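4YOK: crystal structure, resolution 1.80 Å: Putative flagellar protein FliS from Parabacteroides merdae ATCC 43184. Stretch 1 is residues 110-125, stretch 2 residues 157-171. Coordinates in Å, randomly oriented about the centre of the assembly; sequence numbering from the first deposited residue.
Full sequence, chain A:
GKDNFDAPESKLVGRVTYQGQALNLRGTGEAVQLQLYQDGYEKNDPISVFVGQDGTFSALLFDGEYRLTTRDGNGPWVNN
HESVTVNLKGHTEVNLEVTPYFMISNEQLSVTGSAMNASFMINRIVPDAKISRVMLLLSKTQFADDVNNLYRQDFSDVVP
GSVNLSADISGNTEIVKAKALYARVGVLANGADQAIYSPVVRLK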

# COMPACT_ATOMS: atom_id res chain seq x y z
N SER A 110 -15.66 -7.58 -9.18
CA SER A 110 -17.03 -8.02 -8.91
C SER A 110 -17.05 -9.48 -8.50
O SER A 110 -16.05 -10.20 -8.69
N VAL A 111 -18.18 -9.93 -7.93
CA VAL A 111 -18.34 -11.32 -7.52
C VAL A 111 -19.69 -11.82 -7.98
O VAL A 111 -20.69 -11.10 -7.90
N THR A 112 -19.72 -13.06 -8.44
CA THR A 112 -20.94 -13.79 -8.76
C THR A 112 -21.06 -14.87 -7.66
O THR A 112 -20.33 -14.81 -6.67
N GLY A 113 -21.94 -15.84 -7.85
CA GLY A 113 -22.02 -16.95 -6.91
C GLY A 113 -20.86 -17.92 -7.11
O GLY A 113 -20.48 -18.64 -6.18
N SER A 114 -20.27 -17.93 -8.32
CA SER A 114 -19.23 -18.86 -8.75
C SER A 114 -17.81 -18.24 -8.80
O SER A 114 -16.83 -18.95 -8.55
N ALA A 115 -17.68 -16.93 -9.10
CA ALA A 115 -16.33 -16.39 -9.28
C ALA A 115 -16.15 -14.94 -8.87
O ALA A 115 -17.10 -14.17 -8.82
N MSE A 116 -14.89 -14.59 -8.58
CA MSE A 116 -14.45 -13.22 -8.43
C MSE A 116 -13.84 -12.86 -9.77
O MSE A 116 -12.91 -13.54 -10.22
N ASN A 117 -14.41 -11.84 -10.42
CA ASN A 117 -13.97 -11.32 -11.71
C ASN A 117 -13.21 -10.02 -11.49
O ASN A 117 -13.68 -9.16 -10.73
N ALA A 118 -12.03 -9.90 -12.09
CA ALA A 118 -11.18 -8.72 -11.94
C ALA A 118 -10.55 -8.36 -13.28
O ALA A 118 -9.86 -9.19 -13.89
N SER A 119 -10.89 -7.18 -13.79
CA SER A 119 -10.30 -6.64 -15.00
C SER A 119 -9.60 -5.36 -14.60
O SER A 119 -10.18 -4.57 -13.86
N PHE A 120 -8.34 -5.18 -15.02
CA PHE A 120 -7.56 -3.99 -14.66
C PHE A 120 -6.33 -3.90 -15.53
O PHE A 120 -6.05 -4.81 -16.32
N MSE A 121 -5.63 -2.78 -15.42
CA MSE A 121 -4.39 -2.53 -16.15
C MSE A 121 -3.21 -2.50 -15.19
O MSE A 121 -3.29 -1.91 -14.11
N ILE A 122 -2.12 -3.14 -15.58
CA ILE A 122 -0.86 -3.14 -14.84
C ILE A 122 0.11 -2.37 -15.69
O ILE A 122 0.44 -2.80 -16.80
N ASN A 123 0.52 -1.21 -15.19
CA ASN A 123 1.46 -0.32 -15.88
C ASN A 123 2.84 -0.47 -15.27
O ASN A 123 3.00 -0.25 -14.06
N ARG A 124 3.84 -0.81 -16.10
CA ARG A 124 5.22 -0.94 -15.64
C ARG A 124 5.85 0.46 -15.57
O ARG A 124 5.90 1.17 -16.59
N ILE A 125 6.28 0.87 -14.38
CA ILE A 125 6.93 2.18 -14.17
C ILE A 125 8.45 2.04 -14.28
O ILE A 125 9.09 2.91 -14.88
N ASP A 157 1.77 -15.93 -13.80
CA ASP A 157 2.29 -15.78 -15.17
C ASP A 157 1.79 -14.50 -15.86
O ASP A 157 1.84 -14.40 -17.09
N VAL A 158 1.34 -13.51 -15.07
CA VAL A 158 0.83 -12.23 -15.59
C VAL A 158 1.98 -11.32 -15.98
O VAL A 158 3.01 -11.26 -15.30
N VAL A 159 1.80 -10.59 -17.08
CA VAL A 159 2.77 -9.61 -17.58
C VAL A 159 2.08 -8.22 -17.62
O VAL A 159 0.85 -8.19 -17.62
N PRO A 160 2.82 -7.08 -17.69
CA PRO A 160 2.14 -5.77 -17.76
C PRO A 160 1.22 -5.64 -18.97
O PRO A 160 1.45 -6.28 -20.01
N GLY A 161 0.20 -4.82 -18.81
CA GLY A 161 -0.83 -4.57 -19.82
C GLY A 161 -2.21 -4.81 -19.26
O GLY A 161 -2.43 -4.72 -18.05
N SER A 162 -3.17 -5.14 -20.14
CA SER A 162 -4.55 -5.41 -19.73
C SER A 162 -4.62 -6.79 -19.11
O SER A 162 -4.01 -7.73 -19.62
N VAL A 163 -5.31 -6.91 -17.97
CA VAL A 163 -5.42 -8.18 -17.25
C VAL A 163 -6.91 -8.52 -17.06
O VAL A 163 -7.72 -7.62 -16.80
N ASN A 164 -7.27 -9.80 -17.27
CA ASN A 164 -8.64 -10.32 -17.14
C ASN A 164 -8.60 -11.65 -16.38
O ASN A 164 -8.18 -12.66 -16.94
N LEU A 165 -8.95 -11.63 -15.10
CA LEU A 165 -8.84 -12.80 -14.22
C LEU A 165 -10.18 -13.20 -13.61
O LEU A 165 -11.04 -12.35 -13.35
N SER A 166 -10.34 -14.51 -13.39
CA SER A 166 -11.52 -15.08 -12.73
C SER A 166 -11.04 -16.11 -11.74
O SER A 166 -10.31 -17.03 -12.12
N ALA A 167 -11.38 -15.92 -10.48
CA ALA A 167 -10.98 -16.82 -9.39
C ALA A 167 -12.21 -17.58 -8.93
O ALA A 167 -13.27 -16.97 -8.73
N ASP A 168 -12.09 -18.90 -8.81
CA ASP A 168 -13.22 -19.75 -8.43
C ASP A 168 -13.49 -19.63 -6.93
O ASP A 168 -12.70 -20.12 -6.12
N ILE A 169 -14.61 -18.99 -6.56
CA ILE A 169 -14.98 -18.82 -5.15
C ILE A 169 -16.13 -19.78 -4.78
O ILE A 169 -16.67 -19.68 -3.68
N SER A 170 -16.56 -20.67 -5.70
CA SER A 170 -17.67 -21.59 -5.43
C SER A 170 -17.32 -22.53 -4.26
O SER A 170 -16.16 -22.84 -4.04
N GLY A 171 -18.33 -22.93 -3.50
CA GLY A 171 -18.10 -23.80 -2.34
C GLY A 171 -17.47 -23.12 -1.13
O GLY A 171 -17.43 -23.74 -0.06

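The two stretches form an antiparallel pair of neighbouring β-strands, 115-124 and 161-168, whose paired backbones sort the side chains into an apolar face and a largely polar one. Backbone hydrogen bonds join Met 116 to Ala 167, Ala 118 to Leu 165, Phe 120 to Val 163 and Ile 122 to Gly 161, in each case in both directions, and these residues direct their CA-to-CB bonds to the same face; at Gly 161 the side chain is absent.

On this face Phe 120 adopts the p rotamer (chi1 53°, chi2 -84°), which brings the end of its ring nearer to the partner strand. Val 163, in the t rotamer, places CG1 over one ring face, 4.3 Å from the centroid of the Phe 120 ring and 3.8 Å from Phe 120 CZ. Leu 165 (m, t) approaches the same ring obliquely, with its CD1 4.1 Å from Phe 120 CZ. The other methyl of Val 163 serves a different neighbour: Val 163 CG2 lies 3.6 Å from CD1 of Ile 122 (m, t). That same Ile 122 CD1 also reaches CG1 of Val 158, t in chi1, at 3.9 Å, so the isoleucine bridges strand and preceding loop.

Toward the other end, selenomethionine Met 116 is extended (t, t, t) and its end leads away from stretch 2, leaving its CB to pack 4.4 Å from Ala 167 CB and 4.1 Å from Ile 169 CG2. Ile 169 (p, t) lies just beyond its strand; its CB points sideways but its end comes nearer, setting CD1 4.0 Å from Val 111 CB and 3.4 Å from Thr 112 O. A backbone hydrogen bond from Ile 169 N to Ser 114 O (3.0 Å) anchors this residue.

The opposite face carries Ala 115, Asn 117, Ser 119 and Met 121 against Asp 168, Ser 166, Asn 164 and Ser 162. Here Ser 166 OG donates a hydrogen bond to Asn 117 OD1 (2.7 Å), both side chains being m in chi1. Ser 119 OG (m) and Asn 164 OD1 (t) come within 2.8 Å, while Met 121 SE rests 3.4 Å from Ser 162 OG. The end of Asp 168, t in chi1, comes nearer to stretch 1, and its OD1 accepts hydrogen bonds from Ser 170 OG (2.6 Å) and Ser 170 N (3.0 Å).

Beyond the bridged pairs, the long side chain of Arg 124 (t, t, p) lies along Pro 160, with NH1 of Arg 124 3.5 Å from Pro 160 CG.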

# COMPACT_ATOMS: atom_id res chain seq x y z
CB SER A 110 -17.92 -7.79 -10.13
OG SER A 110 -17.39 -8.50 -11.24
CB VAL A 111 -18.11 -11.65 -6.01
CG1 VAL A 111 -16.68 -11.37 -5.57
CG2 VAL A 111 -19.14 -10.97 -5.09
CB THR A 112 -20.92 -14.36 -10.19
OG1 THR A 112 -19.98 -15.43 -10.24
CG2 THR A 112 -20.63 -13.29 -11.24
CB SER A 114 -19.62 -19.43 -10.12
OG SER A 114 -18.67 -19.34 -11.18
CB ALA A 115 -15.96 -16.50 -10.75
CB MSE A 116 -13.46 -13.04 -7.29
CG MSE A 116 -12.86 -11.65 -7.32
SE MSE A 116 -11.67 -11.36 -5.84
CE MSE A 116 -11.23 -9.56 -6.26
CB ASN A 117 -15.17 -11.14 -12.65
CG ASN A 117 -15.90 -12.44 -12.89
OD1 ASN A 117 -15.30 -13.44 -13.27
ND2 ASN A 117 -17.20 -12.47 -12.66
CB ALA A 118 -10.09 -8.97 -10.88
CB SER A 119 -11.38 -6.37 -16.06
OG SER A 119 -11.82 -7.61 -16.57
CB PHE A 120 -7.17 -3.97 -13.15
CG PHE A 120 -6.47 -5.22 -12.66
CD1 PHE A 120 -7.20 -6.34 -12.27
CD2 PHE A 120 -5.09 -5.24 -12.48
CE1 PHE A 120 -6.56 -7.49 -11.81
CE2 PHE A 120 -4.45 -6.38 -11.98
CZ PHE A 120 -5.18 -7.51 -11.70
CB MSE A 121 -4.48 -1.18 -16.88
CG MSE A 121 -5.40 -1.22 -18.06
SE MSE A 121 -4.31 -1.39 -19.66
CE MSE A 121 -3.37 0.37 -19.53
CB ILE A 122 -0.32 -4.54 -14.46
CG1 ILE A 122 -1.30 -5.29 -13.53
CG2 ILE A 122 1.10 -4.41 -13.82
CD1 ILE A 122 -1.01 -6.81 -13.42
CB ASN A 123 0.96 1.13 -15.74
CG ASN A 123 -0.51 1.29 -16.08
OD1 ASN A 123 -0.90 1.12 -17.23
ND2 ASN A 123 -1.37 1.44 -15.07
CB ARG A 124 6.03 -1.87 -16.55
CG ARG A 124 7.46 -2.11 -16.02
CD ARG A 124 8.29 -3.08 -16.85
NE ARG A 124 8.32 -2.68 -18.25
CZ ARG A 124 7.86 -3.43 -19.25
NH1 ARG A 124 7.34 -4.63 -19.00
NH2 ARG A 124 7.93 -3.00 -20.50
CB ILE A 125 6.49 2.81 -12.80
CG1 ILE A 125 4.94 2.92 -12.64
CG2 ILE A 125 7.17 4.15 -12.52
CD1 ILE A 125 4.16 3.73 -13.73
CB ASP A 157 1.88 -17.02 -16.00
CG ASP A 157 0.37 -17.16 -16.17
OD1 ASP A 157 -0.38 -16.49 -15.42
OD2 ASP A 157 -0.06 -17.93 -17.06
CB VAL A 158 -0.11 -11.55 -14.55
CG1 VAL A 158 -0.76 -10.28 -15.12
CG2 VAL A 158 -1.19 -12.51 -14.06
CB VAL A 159 3.39 -10.01 -18.96
CG1 VAL A 159 4.27 -11.26 -18.84
CG2 VAL A 159 2.32 -10.19 -20.04
CB PRO A 160 3.32 -4.79 -17.85
CG PRO A 160 4.44 -5.50 -17.19
CD PRO A 160 4.28 -6.92 -17.66
CB SER A 162 -5.50 -5.31 -20.92
OG SER A 162 -5.50 -3.99 -21.43
CB VAL A 163 -4.65 -8.07 -15.91
CG1 VAL A 163 -4.82 -9.30 -15.07
CG2 VAL A 163 -3.17 -7.81 -16.15
CB ASN A 164 -9.30 -10.46 -18.53
CG ASN A 164 -10.78 -10.72 -18.49
OD1 ASN A 164 -11.49 -10.20 -17.63
ND2 ASN A 164 -11.29 -11.46 -19.47
CB LEU A 165 -7.83 -12.53 -13.08
CG LEU A 165 -6.46 -11.98 -13.50
CD1 LEU A 165 -5.61 -11.58 -12.31
CD2 LEU A 165 -5.67 -12.98 -14.35
CB SER A 166 -12.49 -15.69 -13.73
OG SER A 166 -13.20 -14.67 -14.41
CB ALA A 167 -10.36 -16.03 -8.24
CB ASP A 168 -12.93 -21.21 -8.81
CG ASP A 168 -14.09 -22.16 -8.63
OD1 ASP A 168 -15.15 -21.71 -8.14
OD2 ASP A 168 -13.98 -23.30 -9.08
CB ILE A 169 -15.36 -17.34 -4.86
CG1 ILE A 169 -16.58 -16.91 -5.72
CG2 ILE A 169 -14.14 -16.39 -5.02
CD1 ILE A 169 -17.27 -15.49 -5.28
CB SER A 170 -18.01 -22.40 -6.68
OG SER A 170 -16.92 -23.25 -7.00